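Local coordinates for translation initiation factor eIF2b-like protein,Translation initiation factor eIF2b-like protein (Chaetomium thermophilum, PDB 4ZEM) that is the beta subunit of the heterodecameric initiation factor eIF2B, a complex that probably exchanges GDP for GTP on eIF2 during translation initiation, at residues A[177-189]-A[200-212]. Residues are numbered along the deposited sequence; the frame is centred on the assembly and turned at random. Where two conformers were deposited one is given.
Sequences ADDQIASFAEIQI and PSKTVERFLVKAA
T203 OG1 donates a hydrogen bond to D178 OD1 at 2.5 Å, approaching on the syn side but 31° out of the carboxylate plane. At the other oxygen of D178 a salt bridge to R206 is indicated, but the modelled conformer of this arginine puts NH2 implausibly close to D178 OD2, so its detailed geometry is doubtful. A chain extended from CG to NE carries the guanidinium to this acid, which places a positive group near D178. Just inside this polar end, one water donates both to D178 O, at 2.7 Å, and to T203 O, joining the two backbones.

Further along, where the axes of the segments 177-182 and 202-212 approach to 8.6 Å and cross at 42°, polar contacts give way to apolar ones. Around A182 the backbones come close, A182 CA lying 4.4 Å from F207 CA, and the methyl of A182 rests against K210 CB. F207 is the knob in a hole formed by I181, A182, A185 and Q188. With CG anti to the backbone N (chi1 -178°), its ring reaches over to the opposite segment, where A185 CB makes a CH-pi contact over one face, 4.0 Å from the centroid. I181 O and Q188 CB lie at the ring's edge, while I189 CD1 approaches it obliquely. A185 CB also meets A211 CB at 3.7 Å.

The contact illustrates how a long helix can be tied to a Rossmann-like alpha/beta domain: the chain leaves helix 154-182 and passes through helix 185-188 into strand 194-198, and helix 202-214 returns alongside. Beneath them, L361 of strand 359-362 and L304 of strand 301-304 touch both I181 and F207, seating the pair against the parallel part of the sheet.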
loop_
_atom_site.group_PDB
_atom_site.type_symbol
_atom_site.label_atom_id
_atom_site.label_comp_id
_atom_site.label_asym_id
_atom_site.label_seq_id
_atom_site.Cartn_x
_atom_site.Cartn_y
_atom_site.Cartn_z
ATOM N N ALA A 177 3.479 5.159 6.594
ATOM C CA ALA A 177 3.467 5.724 5.239
ATOM C C ALA A 177 2.719 7.061 5.130
ATOM O O ALA A 177 3.218 7.997 4.507
ATOM C CB ALA A 177 2.875 4.720 4.254
ATOM N N ASP A 178 1.542 7.161 5.744
ATOM C CA ASP A 178 0.745 8.390 5.656
ATOM C C ASP A 178 1.464 9.604 6.254
ATOM O O ASP A 178 1.446 10.695 5.680
ATOM C CB ASP A 178 -0.611 8.202 6.342
ATOM C CG ASP A 178 -1.605 7.449 5.469
ATOM O OD1 ASP A 178 -1.270 7.165 4.301
ATOM O OD2 ASP A 178 -2.726 7.160 5.941
ATOM N N ASP A 179 2.094 9.410 7.409
ATOM C CA ASP A 179 2.847 10.480 8.057
ATOM C C ASP A 179 4.078 10.861 7.249
ATOM O O ASP A 179 4.462 12.027 7.199
ATOM C CB ASP A 179 3.255 10.080 9.472
ATOM C CG ASP A 179 2.075 10.056 10.428
ATOM O OD1 ASP A 179 1.055 10.717 10.128
ATOM O OD2 ASP A 179 2.171 9.386 11.479
ATOM N N GLN A 180 4.729 9.872 6.655
ATOM C CA GLN A 180 5.903 10.155 5.847
ATOM C C GLN A 180 5.506 10.940 4.604
ATOM O O GLN A 180 6.191 11.885 4.218
ATOM C CB GLN A 180 6.634 8.868 5.486
ATOM C CG GLN A 180 7.439 8.328 6.643
ATOM C CD GLN A 180 7.953 6.934 6.392
ATOM O OE1 GLN A 180 7.479 6.239 5.495
ATOM N NE2 GLN A 180 8.913 6.506 7.198
ATOM N N ILE A 181 4.391 10.557 3.990
ATOM C CA ILE A 181 3.879 11.287 2.837
ATOM C C ILE A 181 3.516 12.720 3.245
ATOM O O ILE A 181 3.848 13.683 2.543
ATOM C CB ILE A 181 2.656 10.577 2.228
ATOM C CG1 ILE A 181 3.085 9.239 1.606
ATOM C CG2 ILE A 181 1.980 11.465 1.197
ATOM C CD1 ILE A 181 1.938 8.381 1.104
ATOM N N ALA A 182 2.884 12.857 4.409
ATOM C CA ALA A 182 2.473 14.162 4.924
ATOM C C ALA A 182 3.654 15.071 5.279
ATOM O O ALA A 182 3.485 16.281 5.349
ATOM C CB ALA A 182 1.567 13.992 6.140
ATOM N N SER A 183 4.830 14.500 5.539
ATOM C CA SER A 183 6.003 15.317 5.882
ATOM C C SER A 183 6.473 16.159 4.690
ATOM O O SER A 183 7.278 17.069 4.847
ATOM C CB SER A 183 7.166 14.459 6.406
ATOM O OG SER A 183 7.625 13.524 5.449
ATOM N N PHE A 184 5.998 15.834 3.494
ATOM C CA PHE A 184 6.361 16.611 2.312
ATOM C C PHE A 184 5.291 17.632 1.934
ATOM O O PHE A 184 5.395 18.287 0.901
ATOM C CB PHE A 184 6.647 15.679 1.135
ATOM C CG PHE A 184 7.835 14.795 1.361
ATOM C CD1 PHE A 184 7.671 13.488 1.810
ATOM C CD2 PHE A 184 9.120 15.285 1.170
ATOM C CE1 PHE A 184 8.771 12.674 2.048
ATOM C CE2 PHE A 184 10.226 14.474 1.402
ATOM C CZ PHE A 184 10.050 13.166 1.843
ATOM N N ALA A 185 4.273 17.768 2.779
ATOM C CA ALA A 185 3.151 18.657 2.489
ATOM C C ALA A 185 3.578 20.117 2.290
ATOM O O ALA A 185 3.107 20.769 1.361
ATOM C CB ALA A 185 2.121 18.571 3.593
ATOM N N GLU A 186 4.458 20.631 3.151
ATOM C CA GLU A 186 4.886 22.029 3.049
ATOM C C GLU A 186 5.614 22.310 1.733
ATOM O O GLU A 186 5.602 23.434 1.235
ATOM C CB GLU A 186 5.772 22.425 4.235
ATOM C CG GLU A 186 6.820 21.403 4.616
ATOM C CD GLU A 186 7.533 21.760 5.907
ATOM O OE1 GLU A 186 8.081 22.880 6.004
ATOM O OE2 GLU A 186 7.540 20.919 6.828
ATOM N N ILE A 187 6.264 21.288 1.190
ATOM C CA ILE A 187 6.899 21.371 -0.119
ATOM C C ILE A 187 5.872 21.424 -1.256
ATOM O O ILE A 187 6.050 22.152 -2.230
ATOM C CB ILE A 187 7.868 20.188 -0.337
ATOM C CG1 ILE A 187 9.053 20.313 0.620
ATOM C CG2 ILE A 187 8.374 20.146 -1.771
ATOM C CD1 ILE A 187 10.016 19.160 0.550
ATOM N N GLN A 188 4.811 20.630 -1.140
ATOM C CA GLN A 188 3.775 20.576 -2.170
ATOM C C GLN A 188 2.769 21.723 -2.138
ATOM O O GLN A 188 2.358 22.201 -3.197
ATOM C CB GLN A 188 3.027 19.245 -2.091
ATOM C CG GLN A 188 3.748 18.123 -2.808
ATOM C CD GLN A 188 3.960 18.441 -4.273
ATOM O OE1 GLN A 188 3.012 18.774 -4.983
ATOM N NE2 GLN A 188 5.207 18.356 -4.730
ATOM N N ILE A 189 2.368 22.153 -0.943
ATOM C CA ILE A 189 1.400 23.245 -0.805
ATOM C C ILE A 189 2.017 24.562 -0.351
ATOM O O ILE A 189 2.760 24.614 0.630
ATOM C CB ILE A 189 0.269 22.886 0.168
ATOM C CG1 ILE A 189 -0.602 21.799 -0.444
ATOM C CG2 ILE A 189 -0.626 24.084 0.436
ATOM C CD1 ILE A 189 -0.480 20.532 0.251
ATOM N N PRO A 200 -11.239 12.697 -1.033
ATOM C CA PRO A 200 -10.063 12.419 -0.201
ATOM C C PRO A 200 -10.191 11.183 0.692
ATOM O O PRO A 200 -11.192 10.998 1.386
ATOM C CB PRO A 200 -9.929 13.693 0.653
ATOM C CG PRO A 200 -11.264 14.328 0.621
ATOM C CD PRO A 200 -11.820 14.020 -0.735
ATOM N N SER A 201 -9.155 10.350 0.661
ATOM C CA SER A 201 -9.023 9.193 1.544
ATOM C C SER A 201 -8.324 9.603 2.840
ATOM O O SER A 201 -8.003 10.778 3.021
ATOM C CB SER A 201 -8.227 8.091 0.847
ATOM O OG SER A 201 -6.975 8.592 0.392
ATOM N N LYS A 202 -8.074 8.644 3.729
ATOM C CA LYS A 202 -7.353 8.935 4.970
ATOM C C LYS A 202 -5.965 9.504 4.741
ATOM O O LYS A 202 -5.526 10.390 5.474
ATOM C CB LYS A 202 -7.242 7.687 5.844
ATOM C CG LYS A 202 -8.409 7.484 6.779
ATOM C CD LYS A 202 -8.395 8.603 7.816
ATOM C CE LYS A 202 -9.585 8.546 8.752
ATOM N NZ LYS A 202 -9.431 9.524 9.865
ATOM N N THR A 203 -5.279 8.992 3.726
ATOM C CA THR A 203 -3.945 9.464 3.395
ATOM C C THR A 203 -3.976 10.937 2.998
ATOM O O THR A 203 -3.132 11.715 3.433
ATOM C CB THR A 203 -3.330 8.631 2.262
ATOM O OG1 THR A 203 -3.212 7.277 2.698
ATOM C CG2 THR A 203 -1.947 9.160 1.895
ATOM N N VAL A 204 -4.961 11.315 2.189
ATOM C CA VAL A 204 -5.113 12.700 1.770
ATOM C C VAL A 204 -5.504 13.581 2.960
ATOM O O VAL A 204 -5.004 14.701 3.112
ATOM C CB VAL A 204 -6.173 12.845 0.655
ATOM C CG1 VAL A 204 -6.331 14.306 0.258
ATOM C CG2 VAL A 204 -5.787 12.007 -0.552
ATOM N N GLU A 205 -6.379 13.065 3.815
ATOM C CA GLU A 205 -6.802 13.810 4.993
ATOM C C GLU A 205 -5.606 14.120 5.895
ATOM O O GLU A 205 -5.447 15.252 6.346
ATOM C CB GLU A 205 -7.873 13.036 5.770
ATOM C CG GLU A 205 -9.204 12.888 5.026
ATOM C CD GLU A 205 -10.281 12.197 5.858
ATOM O OE1 GLU A 205 -10.106 12.083 7.091
ATOM O OE2 GLU A 205 -11.296 11.755 5.275
ATOM N N ARG A 206 -4.759 13.125 6.140
ATOM C CA ARG A 206 -3.596 13.330 6.995
ATOM C C ARG A 206 -2.617 14.305 6.344
ATOM O O ARG A 206 -1.955 15.084 7.032
ATOM C CB ARG A 206 -2.910 11.997 7.308
ATOM C CG ARG A 206 -3.775 11.038 8.127
ATOM C CD ARG A 206 -2.937 9.958 8.794
ATOM N NE ARG A 206 -3.751 8.992 9.529
ATOM C CZ ARG A 206 -3.951 7.734 9.146
ATOM N NH1 ARG A 206 -4.706 6.926 9.877
ATOM N NH2 ARG A 206 -3.391 7.276 8.034
ATOM N N PHE A 207 -2.548 14.266 5.015
ATOM C CA PHE A 207 -1.717 15.179 4.253
ATOM C C PHE A 207 -2.215 16.628 4.362
ATOM O O PHE A 207 -1.433 17.547 4.628
ATOM C CB PHE A 207 -1.700 14.718 2.799
ATOM C CG PHE A 207 -0.838 15.550 1.891
ATOM C CD1 PHE A 207 0.513 15.275 1.758
ATOM C CD2 PHE A 207 -1.387 16.577 1.138
ATOM C CE1 PHE A 207 1.308 16.022 0.909
ATOM C CE2 PHE A 207 -0.599 17.320 0.283
ATOM C CZ PHE A 207 0.751 17.050 0.169
ATOM N N LEU A 208 -3.518 16.828 4.177
ATOM C CA LEU A 208 -4.091 18.168 4.249
ATOM C C LEU A 208 -4.014 18.760 5.653
ATOM O O LEU A 208 -3.667 19.932 5.826
ATOM C CB LEU A 208 -5.543 18.149 3.780
ATOM C CG LEU A 208 -5.734 17.810 2.303
ATOM C CD1 LEU A 208 -7.220 17.687 1.984
ATOM C CD2 LEU A 208 -5.048 18.840 1.404
ATOM N N VAL A 209 -4.328 17.940 6.654
ATOM C CA VAL A 209 -4.285 18.369 8.049
ATOM C C VAL A 209 -2.872 18.774 8.475
ATOM O O VAL A 209 -2.693 19.773 9.178
ATOM C CB VAL A 209 -4.836 17.255 8.983
ATOM C CG1 VAL A 209 -4.410 17.463 10.429
ATOM C CG2 VAL A 209 -6.354 17.181 8.858
ATOM N N LYS A 210 -1.875 18.016 8.027
ATOM C CA LYS A 210 -0.482 18.314 8.341
ATOM C C LYS A 210 -0.091 19.635 7.680
ATOM O O LYS A 210 0.553 20.486 8.295
ATOM C CB LYS A 210 0.434 17.181 7.869
ATOM C CG LYS A 210 1.761 17.053 8.627
ATOM C CD LYS A 210 2.749 18.163 8.372
ATOM C CE LYS A 210 4.049 17.879 9.106
ATOM N NZ LYS A 210 3.828 17.643 10.556
ATOM N N ALA A 211 -0.495 19.794 6.423
ATOM C CA ALA A 211 -0.177 20.994 5.666
ATOM C C ALA A 211 -0.770 22.225 6.347
ATOM O O ALA A 211 -0.136 23.279 6.412
ATOM C CB ALA A 211 -0.698 20.867 4.237
ATOM N N ALA A 212 -1.973 22.063 6.887
ATOM C CA ALA A 212 -2.679 23.141 7.571
ATOM C C ALA A 212 -1.885 23.657 8.768
ATOM O O ALA A 212 -1.989 24.831 9.128
ATOM C CB ALA A 212 -4.054 22.673 8.013
HETATM O O HOH W 1 -0.289 11.792 3.861
#